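Local coordinates for Rho GTPase-activating protein 27 (Homo sapiens, PDB 3PP2), which probably switches off Rho-type GTPases such as CDC42 and RAC1 by promoting their GDP-bound state, this piece being its pleckstrin homology domain, at residues L14-T19 against H30-W35. Sequence-based numbering, arbitrary orientation. Where two conformers were deposited one is given.
Sequences LHRTKT and HWSASW
Leu14 and Ser34 form one antiparallel hydrogen-bonded pair, Arg16 and Ser32 the next, each closed by two backbone bonds. Between them His15 faces Ala33 as a non-hydrogen-bonded pair, with CA atoms 4.1 Å apart. Beyond the ladder a side chain takes over: Thr17 OG1, anti to its backbone N (chi1 -180°), accepts a hydrogen bond from His30 N at 2.8 Å and donates to Lys18 O within its own strand.

The longer polar side chain, Arg16, ties in Ser34. Its chain bends at chi2 (-66°), and NE donates to Ser34 OG at 2.8 Å, the hydroxyl lying 19° out of the guanidinium plane and itself donating to Trp35 O. Ser32 CB covers one guanidinium face, and NH2 reaches a water that also binds His30 O and Ser32 OG. NH1 is salt-bridged to Glu67, so a methionine in place of Arg16 would probably leave the Glu67 carboxylate without its mate and Ser34 OG without its donor.

Two CH-pi contacts add nonpolar packing. Thr17 CG2 sits over the six-membered ring of Trp31, 3.7 Å from its centroid; the beta-branch lets threonine place this methyl while its hydroxyl bonds His30. Arg87 adds a cation-pi contact to Trp31. The methyl of Ala33 is small enough to pack against one His15 face, offset toward the rim.

In this PH-domain sheet strand 10-21 lies between 32-39 and 100-104, strand 32-39 pairs onward with 42-46, and Leu14 packs on helix 108-122.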
ATOM      1  N   LEU A  14       3.998 -13.996   0.448  1.00 15.37           N
ATOM      2  CA  LEU A  14       3.026 -13.747   1.498  1.00 14.98           C
ATOM      3  C   LEU A  14       3.340 -14.603   2.709  1.00 15.76           C
ATOM      4  O   LEU A  14       3.920 -15.688   2.596  1.00 17.04           O
ATOM      5  CB  LEU A  14       1.591 -14.064   1.045  1.00 15.11           C
ATOM      6  CG  LEU A  14       1.046 -13.162  -0.055  1.00 15.35           C
ATOM      7  CD1 LEU A  14      -0.283 -13.704  -0.590  1.00 18.28           C
ATOM      8  CD2 LEU A  14       0.920 -11.733   0.428  1.00 17.87           C
ATOM      9  N   HIS A  15       2.874 -14.155   3.865  1.00 15.27           N
ATOM     10  CA  HIS A  15       2.868 -14.969   5.064  1.00 16.77           C
ATOM     11  C   HIS A  15       1.569 -15.765   5.107  1.00 15.48           C
ATOM     12  O   HIS A  15       0.486 -15.271   4.763  1.00 16.34           O
ATOM     13  CB  HIS A  15       3.033 -14.119   6.284  1.00 16.59           C
ATOM     14  CG  HIS A  15       4.339 -13.434   6.330  1.00 18.00           C
ATOM     15  ND1 HIS A  15       5.372 -13.866   7.113  1.00 19.72           N
ATOM     16  CD2 HIS A  15       4.762 -12.305   5.717  1.00 20.89           C
ATOM     17  CE1 HIS A  15       6.397 -13.044   6.961  1.00 22.09           C
ATOM     18  NE2 HIS A  15       6.060 -12.099   6.098  1.00 22.25           N
ATOM     19  N   ARG A  16       1.662 -17.013   5.514  1.00 16.47           N
ATOM     20  CA  ARG A  16       0.462 -17.852   5.630  1.00 16.51           C
ATOM     21  C   ARG A  16       0.635 -18.937   6.651  1.00 17.19           C
ATOM     22  O   ARG A  16       1.765 -19.415   6.884  1.00 18.42           O
ATOM     23  CB  ARG A  16       0.088 -18.445   4.264  1.00 17.05           C
ATOM     24  CG  ARG A  16       0.871 -19.651   3.806  1.00 18.23           C
ATOM     25  CD  ARG A  16       2.297 -19.324   3.551  1.00 19.20           C
ATOM     26  NE  ARG A  16       3.064 -20.410   2.952  1.00 18.46           N
ATOM     27  CZ  ARG A  16       3.475 -21.466   3.607  1.00 20.54           C
ATOM     28  NH1 ARG A  16       4.217 -22.394   2.972  1.00 21.28           N
ATOM     29  NH2 ARG A  16       3.183 -21.595   4.901  1.00 21.19           N
ATOM     30  N   THR A  17      -0.490 -19.366   7.217  1.00 16.50           N
ATOM     31  CA  THR A  17      -0.533 -20.559   8.037  1.00 16.75           C
ATOM     32  C   THR A  17      -1.843 -21.285   7.764  1.00 16.07           C
ATOM     33  O   THR A  17      -2.887 -20.651   7.582  1.00 17.89           O
ATOM     34  CB  THR A  17      -0.456 -20.217   9.555  1.00 18.01           C
ATOM     35  OG1 THR A  17      -0.499 -21.428  10.313  1.00 19.83           O
ATOM     36  CG2 THR A  17      -1.548 -19.251  10.070  1.00 19.47           C
ATOM     37  N   LYS A  18      -1.795 -22.598   7.818  1.00 16.94           N
ATOM     38  CA  LYS A  18      -2.995 -23.399   7.858  1.00 17.12           C
ATOM     39  C   LYS A  18      -3.531 -23.310   9.278  1.00 17.11           C
ATOM     40  O   LYS A  18      -2.756 -23.183  10.256  1.00 19.53           O
ATOM     41  CB  LYS A  18      -2.686 -24.848   7.478  1.00 17.75           C
ATOM     42  CG  LYS A  18      -3.892 -25.713   7.241  1.00 18.97           C
ATOM     43  CD  LYS A  18      -3.479 -27.066   6.604  1.00 19.96           C
ATOM     44  CE  LYS A  18      -4.697 -27.921   6.301  1.00 21.62           C
ATOM     45  NZ  LYS A  18      -4.212 -29.242   5.764  1.00 21.81           N
ATOM     46  N   THR A  19      -4.859 -23.240   9.388  1.00 17.73           N
ATOM     47  CA  THR A  19      -5.530 -23.179  10.696  1.00 18.57           C
ATOM     48  C   THR A  19      -6.579 -24.284  10.899  1.00 19.14           C
ATOM     49  O   THR A  19      -6.950 -24.557  12.028  1.00 19.40           O
ATOM     50  CB  THR A  19      -6.204 -21.822  10.905  1.00 19.42           C
ATOM     51  OG1 THR A  19      -7.024 -21.540   9.761  1.00 19.90           O
ATOM     52  CG2 THR A  19      -5.151 -20.733  11.085  1.00 20.74           C
ATOM     53  N   HIS A  30       1.211 -21.944  12.467  1.00 22.58           N
ATOM     54  CA  HIS A  30       2.436 -22.374  11.826  0.50 22.60           C
ATOM     55  C   HIS A  30       2.783 -21.434  10.671  1.00 22.08           C
ATOM     56  O   HIS A  30       2.739 -21.811   9.508  1.00 23.24           O
ATOM     57  CB  HIS A  30       2.273 -23.817  11.328  0.50 22.86           C
ATOM     58  CG  HIS A  30       2.216 -24.814  12.423  0.50 23.59           C
ATOM     59  ND1 HIS A  30       1.055 -25.117  13.103  0.50 24.84           N
ATOM     60  CD2 HIS A  30       3.187 -25.583  12.965  0.50 23.75           C
ATOM     61  CE1 HIS A  30       1.312 -26.039  14.015  0.50 24.81           C
ATOM     62  NE2 HIS A  30       2.599 -26.336  13.953  0.50 25.89           N
ATOM     63  N   TRP A  31       3.065 -20.180  11.003  1.00 22.49           N
ATOM     64  CA  TRP A  31       3.364 -19.180   9.982  1.00 22.23           C
ATOM     65  C   TRP A  31       4.695 -19.375   9.286  1.00 22.14           C
ATOM     66  O   TRP A  31       5.728 -19.658   9.937  1.00 24.36           O
ATOM     67  CB  TRP A  31       3.382 -17.770  10.580  1.00 22.40           C
ATOM     68  CG  TRP A  31       2.104 -17.214  11.091  1.00 21.19           C
ATOM     69  CD1 TRP A  31       1.722 -17.103  12.407  1.00 21.82           C
ATOM     70  CD2 TRP A  31       1.089 -16.543  10.326  1.00 18.41           C
ATOM     71  NE1 TRP A  31       0.519 -16.450  12.500  1.00 22.96           N
ATOM     72  CE2 TRP A  31       0.102 -16.098  11.241  1.00 19.85           C
ATOM     73  CE3 TRP A  31       0.888 -16.326   8.958  1.00 18.62           C
ATOM     74  CZ2 TRP A  31      -1.064 -15.424  10.823  1.00 19.04           C
ATOM     75  CZ3 TRP A  31      -0.240 -15.663   8.550  1.00 17.34           C
ATOM     76  CH2 TRP A  31      -1.206 -15.210   9.478  1.00 18.59           C
ATOM     77  N   SER A  32       4.690 -19.143   7.987  1.00 21.68           N
ATOM     78  CA  SER A  32       5.880 -19.007   7.161  1.00 22.16           C
ATOM     79  C   SER A  32       5.605 -18.013   6.046  1.00 19.85           C
ATOM     80  O   SER A  32       4.441 -17.844   5.657  1.00 19.35           O
ATOM     81  CB  SER A  32       6.217 -20.336   6.480  1.00 24.19           C
ATOM     82  OG  SER A  32       6.547 -21.310   7.402  1.00 31.61           O
ATOM     83  N   ALA A  33       6.655 -17.412   5.504  1.00 19.29           N
ATOM     84  CA  ALA A  33       6.546 -16.658   4.268  1.00 18.42           C
ATOM     85  C   ALA A  33       6.906 -17.534   3.093  1.00 19.29           C
ATOM     86  O   ALA A  33       7.907 -18.250   3.131  1.00 23.60           O
ATOM     87  CB  ALA A  33       7.464 -15.424   4.287  1.00 20.97           C
ATOM     88  N   SER A  34       6.110 -17.513   2.061  1.00 17.80           N
ATOM     89  CA  SER A  34       6.387 -18.251   0.842  1.00 17.53           C
ATOM     90  C   SER A  34       5.963 -17.550  -0.388  1.00 16.95           C
ATOM     91  O   SER A  34       5.045 -16.714  -0.354  1.00 17.85           O
ATOM     92  CB  SER A  34       5.704 -19.625   0.862  1.00 18.49           C
ATOM     93  OG  SER A  34       4.318 -19.552   0.632  1.00 17.79           O
ATOM     94  N   TRP A  35       6.614 -17.886  -1.485  1.00 17.63           N
ATOM     95  CA  TRP A  35       6.059 -17.587  -2.782  1.00 17.92           C
ATOM     96  C   TRP A  35       4.651 -18.181  -2.865  1.00 17.33           C
ATOM     97  O   TRP A  35       4.359 -19.258  -2.322  1.00 17.71           O
ATOM     98  CB  TRP A  35       6.950 -18.189  -3.869  1.00 17.95           C
ATOM     99  CG  TRP A  35       6.664 -17.791  -5.263  1.00 21.38           C
ATOM    100  CD1 TRP A  35       6.304 -18.594  -6.286  1.00 22.82           C
ATOM    101  CD2 TRP A  35       6.722 -16.457  -5.780  1.00 23.66           C
ATOM    102  NE1 TRP A  35       6.131 -17.836  -7.430  1.00 24.27           N
ATOM    103  CE2 TRP A  35       6.393 -16.521  -7.136  1.00 24.37           C
ATOM    104  CE3 TRP A  35       7.042 -15.217  -5.218  1.00 26.02           C
ATOM    105  CZ2 TRP A  35       6.371 -15.387  -7.949  1.00 26.22           C
ATOM    106  CZ3 TRP A  35       6.996 -14.066  -6.036  1.00 26.20           C
ATOM    107  CH2 TRP A  35       6.685 -14.177  -7.372  1.00 25.90           C
TER
HETATM  108  O   HOH W   1       4.245 -22.859   7.151  1.00 39.94           O
HETATM  109  O   HOH W   2       0.787 -23.748   8.241  1.00 23.03           O